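Local coordinates for protein Pyrimidine/purine nucleoside phosphorylase (Acinetobacter sp. ADP1, PDB 3HQX) that probably catalyses the reversible phosphorolysis of diverse purine and pyrimidine nucleosides, releasing the free base and ribose 1-phosphate, at residues K39-F53 / L94-H108. Numbering follows the deposited sequence.
Sequences KTLGVILPTEQPLTF and LFKIETDEVLDYVCH
Two antiparallel strand pairs, one in each of the two facing sheets of this cupin-type beta-barrel, are formed as 39-53 and 94-108 run side by side and turn together from one sheet to the other. In the larger sheet, strand 39-44 meets strand 103-108 at 164°. Gly42 and Tyr105 are a hydrogen-bonded pair there, with Gly42 N 2.9 Å from Tyr105 O. Tyr105 CG lies between its backbone N and carbonyl carbon (chi1 70°), which folds the phenol over Gly42. Gly42 CA sits over one ring face, 3.8 Å from the centroid of the Tyr105 ring, in a CH-pi contact.

The smaller sheet pairs strand 51-53 with 94-98. Phe95 has a similar first torsion (69°), and its ring lies against Phe53 CB, which approaches one face 3.6 Å from Phe95 CE2. The two rings are nearly parallel but slid apart, so they barely overlap. Ile97 CG2 touches the edge of the Phe53 ring. Between the sheets, Ile44 and Ile97 meet tip to tip, and Ile44 CD1 lies 3.8 Å from Ile97 CG2.

At the turn the register shifts by one residue. Thr47 N donates to Thr99 O, and Thr99 N donates to Thr47 OG1 at 3.0 Å. A side-chain oxygen thus takes the place of a backbone carbonyl. Thr99 OG1 bonds to Glu67 O.

Asp104 OD1 hydrogen-bonds Ser18 OG of the second subunit, and Asp104 OD2 forms a salt bridge with Lys17 of that subunit. A water hydrogen-bonds both Asp104 OD1, at 2.7 Å, and Gly42 O. The contact therefore joins an apolar, partly aromatic interior to a polar dimer interface, into which the Asp104 carboxylate ties strand 103-108.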
# COMPACT_ATOMS: atom_id res chain seq x y z
N LYS A 39 2.61 -11.87 -7.25
CA LYS A 39 3.02 -10.55 -7.70
C LYS A 39 3.04 -9.63 -6.49
O LYS A 39 2.52 -10.01 -5.44
CB LYS A 39 2.06 -9.97 -8.73
CG LYS A 39 1.98 -10.81 -10.03
CD LYS A 39 1.03 -10.21 -11.04
CE LYS A 39 0.70 -11.17 -12.17
NZ LYS A 39 1.95 -11.75 -12.87
N THR A 40 3.74 -8.53 -6.61
CA THR A 40 3.73 -7.46 -5.57
C THR A 40 2.98 -6.30 -6.17
O THR A 40 3.22 -5.93 -7.33
CB THR A 40 5.18 -7.04 -5.32
OG1 THR A 40 5.87 -8.21 -4.81
CG2 THR A 40 5.24 -6.03 -4.27
N LEU A 41 2.05 -5.75 -5.42
CA LEU A 41 1.34 -4.50 -5.72
C LEU A 41 1.88 -3.41 -4.83
O LEU A 41 1.76 -3.51 -3.63
CB LEU A 41 -0.18 -4.69 -5.52
CG LEU A 41 -1.07 -3.49 -5.78
CD1 LEU A 41 -0.94 -2.86 -7.21
CD2 LEU A 41 -2.54 -3.87 -5.49
N GLY A 42 2.51 -2.41 -5.40
CA GLY A 42 3.24 -1.47 -4.55
C GLY A 42 3.15 -0.01 -4.96
O GLY A 42 2.64 0.30 -6.04
N VAL A 43 3.65 0.83 -4.05
CA VAL A 43 3.71 2.26 -4.22
C VAL A 43 5.13 2.69 -3.84
O VAL A 43 5.69 2.22 -2.84
CB VAL A 43 2.67 2.97 -3.34
CG1 VAL A 43 2.90 4.51 -3.34
CG2 VAL A 43 1.23 2.58 -3.79
N ILE A 44 5.68 3.55 -4.65
CA ILE A 44 6.92 4.28 -4.31
C ILE A 44 6.51 5.74 -4.23
O ILE A 44 5.89 6.30 -5.15
CB ILE A 44 8.03 4.12 -5.36
CG1 ILE A 44 8.49 2.66 -5.37
CG2 ILE A 44 9.25 5.04 -4.98
CD1 ILE A 44 9.50 2.33 -6.41
N LEU A 45 6.88 6.38 -3.11
CA LEU A 45 6.62 7.78 -2.89
C LEU A 45 7.79 8.62 -3.37
O LEU A 45 8.86 8.10 -3.56
CB LEU A 45 6.38 7.98 -1.41
CG LEU A 45 5.18 7.30 -0.77
CD1 LEU A 45 5.19 7.60 0.71
CD2 LEU A 45 3.92 7.81 -1.41
N PRO A 46 7.58 9.92 -3.56
CA PRO A 46 8.63 10.77 -4.13
C PRO A 46 9.95 10.64 -3.39
O PRO A 46 10.00 10.64 -2.15
CB PRO A 46 8.01 12.17 -4.05
CG PRO A 46 6.60 11.93 -4.15
CD PRO A 46 6.33 10.65 -3.41
N THR A 47 11.02 10.48 -4.16
CA THR A 47 12.34 10.11 -3.63
C THR A 47 13.25 11.34 -3.76
O THR A 47 12.99 12.20 -4.61
CB THR A 47 12.98 8.96 -4.47
OG1 THR A 47 13.03 9.35 -5.85
CG2 THR A 47 12.26 7.65 -4.37
N GLU A 48 14.24 11.44 -2.92
CA GLU A 48 15.29 12.46 -3.11
C GLU A 48 16.50 11.86 -3.77
O GLU A 48 17.14 12.51 -4.52
CB GLU A 48 15.71 13.12 -1.80
CG GLU A 48 14.80 14.21 -1.37
CD GLU A 48 15.32 14.90 -0.13
OE1 GLU A 48 14.69 15.85 0.32
OE2 GLU A 48 16.37 14.48 0.39
N GLN A 49 16.82 10.62 -3.46
CA GLN A 49 17.92 9.90 -4.07
C GLN A 49 17.34 8.56 -4.52
O GLN A 49 16.26 8.14 -4.00
CB GLN A 49 19.07 9.63 -3.09
CG GLN A 49 19.67 10.88 -2.41
CD GLN A 49 20.28 11.87 -3.41
OE1 GLN A 49 20.95 11.48 -4.37
NE2 GLN A 49 20.03 13.18 -3.17
N PRO A 50 18.01 7.91 -5.50
CA PRO A 50 17.53 6.63 -5.99
C PRO A 50 17.44 5.54 -4.95
O PRO A 50 18.30 5.47 -4.01
CB PRO A 50 18.53 6.24 -7.08
CG PRO A 50 19.20 7.52 -7.47
CD PRO A 50 19.24 8.33 -6.19
N LEU A 51 16.38 4.73 -5.09
CA LEU A 51 16.17 3.58 -4.25
C LEU A 51 16.68 2.31 -4.94
O LEU A 51 16.32 2.03 -6.09
CB LEU A 51 14.69 3.45 -3.92
CG LEU A 51 14.05 4.72 -3.38
CD1 LEU A 51 12.58 4.31 -3.10
CD2 LEU A 51 14.81 5.28 -2.11
N THR A 52 17.50 1.51 -4.24
CA THR A 52 18.08 0.28 -4.83
C THR A 52 17.28 -0.94 -4.43
O THR A 52 17.11 -1.20 -3.24
CB THR A 52 19.61 0.05 -4.50
OG1 THR A 52 20.41 1.17 -4.92
CG2 THR A 52 20.15 -1.15 -5.22
N PHE A 53 16.85 -1.73 -5.43
CA PHE A 53 16.30 -3.05 -5.20
C PHE A 53 17.15 -4.09 -5.86
O PHE A 53 17.70 -3.83 -6.95
CB PHE A 53 14.92 -3.14 -5.83
CG PHE A 53 13.91 -2.23 -5.21
CD1 PHE A 53 13.19 -2.66 -4.14
CD2 PHE A 53 13.74 -0.94 -5.68
CE1 PHE A 53 12.25 -1.82 -3.58
CE2 PHE A 53 12.83 -0.13 -5.14
CZ PHE A 53 12.07 -0.56 -4.10
N LEU A 94 20.08 -5.94 -10.02
CA LEU A 94 19.53 -4.82 -9.26
C LEU A 94 19.02 -3.72 -10.19
O LEU A 94 19.32 -3.68 -11.40
CB LEU A 94 20.57 -4.20 -8.32
CG LEU A 94 21.80 -3.44 -8.84
CD1 LEU A 94 21.47 -2.14 -9.36
CD2 LEU A 94 22.81 -3.23 -7.72
N PHE A 95 18.26 -2.81 -9.59
CA PHE A 95 17.84 -1.59 -10.25
C PHE A 95 17.74 -0.47 -9.24
O PHE A 95 17.55 -0.74 -8.06
CB PHE A 95 16.55 -1.81 -11.08
CG PHE A 95 15.29 -2.05 -10.28
CD1 PHE A 95 14.47 -1.00 -9.97
CD2 PHE A 95 14.91 -3.30 -9.89
CE1 PHE A 95 13.28 -1.18 -9.33
CE2 PHE A 95 13.70 -3.48 -9.24
CZ PHE A 95 12.91 -2.41 -8.95
N LYS A 96 17.89 0.76 -9.71
CA LYS A 96 17.85 1.96 -8.88
C LYS A 96 16.82 2.88 -9.47
O LYS A 96 16.92 3.20 -10.66
CB LYS A 96 19.21 2.65 -8.85
CG LYS A 96 20.37 1.73 -8.42
CD LYS A 96 21.68 2.51 -8.24
CE LYS A 96 22.70 1.65 -7.58
NZ LYS A 96 22.72 0.32 -8.25
N ILE A 97 15.83 3.24 -8.67
CA ILE A 97 14.64 3.88 -9.15
C ILE A 97 14.41 5.20 -8.42
O ILE A 97 14.63 5.32 -7.19
CB ILE A 97 13.42 2.92 -9.04
CG1 ILE A 97 12.15 3.53 -9.67
CG2 ILE A 97 13.16 2.53 -7.57
CD1 ILE A 97 11.06 2.46 -10.04
N GLU A 98 13.99 6.20 -9.18
CA GLU A 98 13.63 7.51 -8.62
C GLU A 98 12.28 7.96 -9.19
O GLU A 98 11.93 7.62 -10.32
CB GLU A 98 14.75 8.57 -8.82
CG GLU A 98 15.48 8.44 -10.08
CD GLU A 98 16.67 9.38 -10.20
OE1 GLU A 98 17.61 9.31 -9.39
OE2 GLU A 98 16.67 10.18 -11.12
N THR A 99 11.54 8.72 -8.39
CA THR A 99 10.31 9.29 -8.84
C THR A 99 10.02 10.59 -8.13
O THR A 99 10.48 10.78 -7.00
CB THR A 99 9.12 8.29 -8.62
OG1 THR A 99 7.95 8.85 -9.20
CG2 THR A 99 8.92 7.96 -7.10
N ASP A 100 9.31 11.50 -8.79
CA ASP A 100 8.94 12.83 -8.19
C ASP A 100 7.47 12.89 -7.75
O ASP A 100 6.99 13.90 -7.20
CB ASP A 100 9.20 13.96 -9.20
CG ASP A 100 10.67 14.09 -9.58
OD1 ASP A 100 11.54 13.77 -8.75
OD2 ASP A 100 10.94 14.56 -10.72
N GLU A 101 6.73 11.82 -8.06
CA GLU A 101 5.31 11.72 -7.75
C GLU A 101 5.02 10.31 -7.23
O GLU A 101 5.88 9.44 -7.26
CB GLU A 101 4.42 11.98 -8.98
CG GLU A 101 4.58 13.40 -9.66
CD GLU A 101 4.00 14.50 -8.87
OE1 GLU A 101 3.04 14.26 -8.10
OE2 GLU A 101 4.46 15.65 -9.09
N VAL A 102 3.84 10.12 -6.68
CA VAL A 102 3.41 8.76 -6.35
C VAL A 102 3.55 7.86 -7.58
O VAL A 102 3.11 8.22 -8.67
CB VAL A 102 1.98 8.71 -5.80
CG1 VAL A 102 1.49 7.26 -5.63
CG2 VAL A 102 1.95 9.48 -4.44
N LEU A 103 4.17 6.71 -7.36
CA LEU A 103 4.38 5.72 -8.40
C LEU A 103 3.72 4.41 -7.99
O LEU A 103 4.10 3.81 -6.97
CB LEU A 103 5.89 5.45 -8.61
CG LEU A 103 6.26 4.56 -9.78
CD1 LEU A 103 6.12 5.34 -11.13
CD2 LEU A 103 7.62 3.88 -9.59
N ASP A 104 2.72 3.98 -8.76
CA ASP A 104 2.11 2.67 -8.50
C ASP A 104 2.71 1.68 -9.46
O ASP A 104 2.87 1.97 -10.64
CB ASP A 104 0.59 2.70 -8.76
CG ASP A 104 -0.15 3.58 -7.74
OD1 ASP A 104 -0.66 3.02 -6.75
OD2 ASP A 104 -0.27 4.81 -7.98
N TYR A 105 3.01 0.50 -8.96
CA TYR A 105 3.61 -0.55 -9.78
C TYR A 105 3.08 -1.94 -9.43
O TYR A 105 2.53 -2.18 -8.34
CB TYR A 105 5.15 -0.51 -9.70
CG TYR A 105 5.66 -0.94 -8.35
CD1 TYR A 105 5.88 -2.28 -8.07
CD2 TYR A 105 5.88 -0.02 -7.34
CE1 TYR A 105 6.28 -2.71 -6.83
CE2 TYR A 105 6.31 -0.45 -6.08
CZ TYR A 105 6.48 -1.78 -5.83
OH TYR A 105 6.90 -2.12 -4.57
N VAL A 106 3.25 -2.85 -10.40
CA VAL A 106 3.14 -4.30 -10.14
C VAL A 106 4.49 -4.93 -10.49
O VAL A 106 5.06 -4.69 -11.58
CB VAL A 106 2.05 -4.91 -10.99
CG1 VAL A 106 2.03 -6.44 -10.80
CG2 VAL A 106 0.66 -4.36 -10.57
N CYS A 107 5.01 -5.73 -9.56
CA CYS A 107 6.19 -6.51 -9.78
C CYS A 107 5.74 -7.93 -10.09
O CYS A 107 5.15 -8.61 -9.25
CB CYS A 107 7.10 -6.45 -8.57
SG CYS A 107 8.68 -7.25 -8.84
N HIS A 108 6.12 -8.37 -11.30
CA HIS A 108 5.83 -9.69 -11.80
C HIS A 108 7.05 -10.56 -11.61
O HIS A 108 8.13 -10.24 -12.09
CB HIS A 108 5.50 -9.62 -13.28
CG HIS A 108 4.28 -8.84 -13.62
ND1 HIS A 108 4.30 -7.48 -13.87
CD2 HIS A 108 2.99 -9.22 -13.71
CE1 HIS A 108 3.07 -7.08 -14.12
NE2 HIS A 108 2.26 -8.11 -14.04
O HOH W 1 -0.28 0.41 -6.17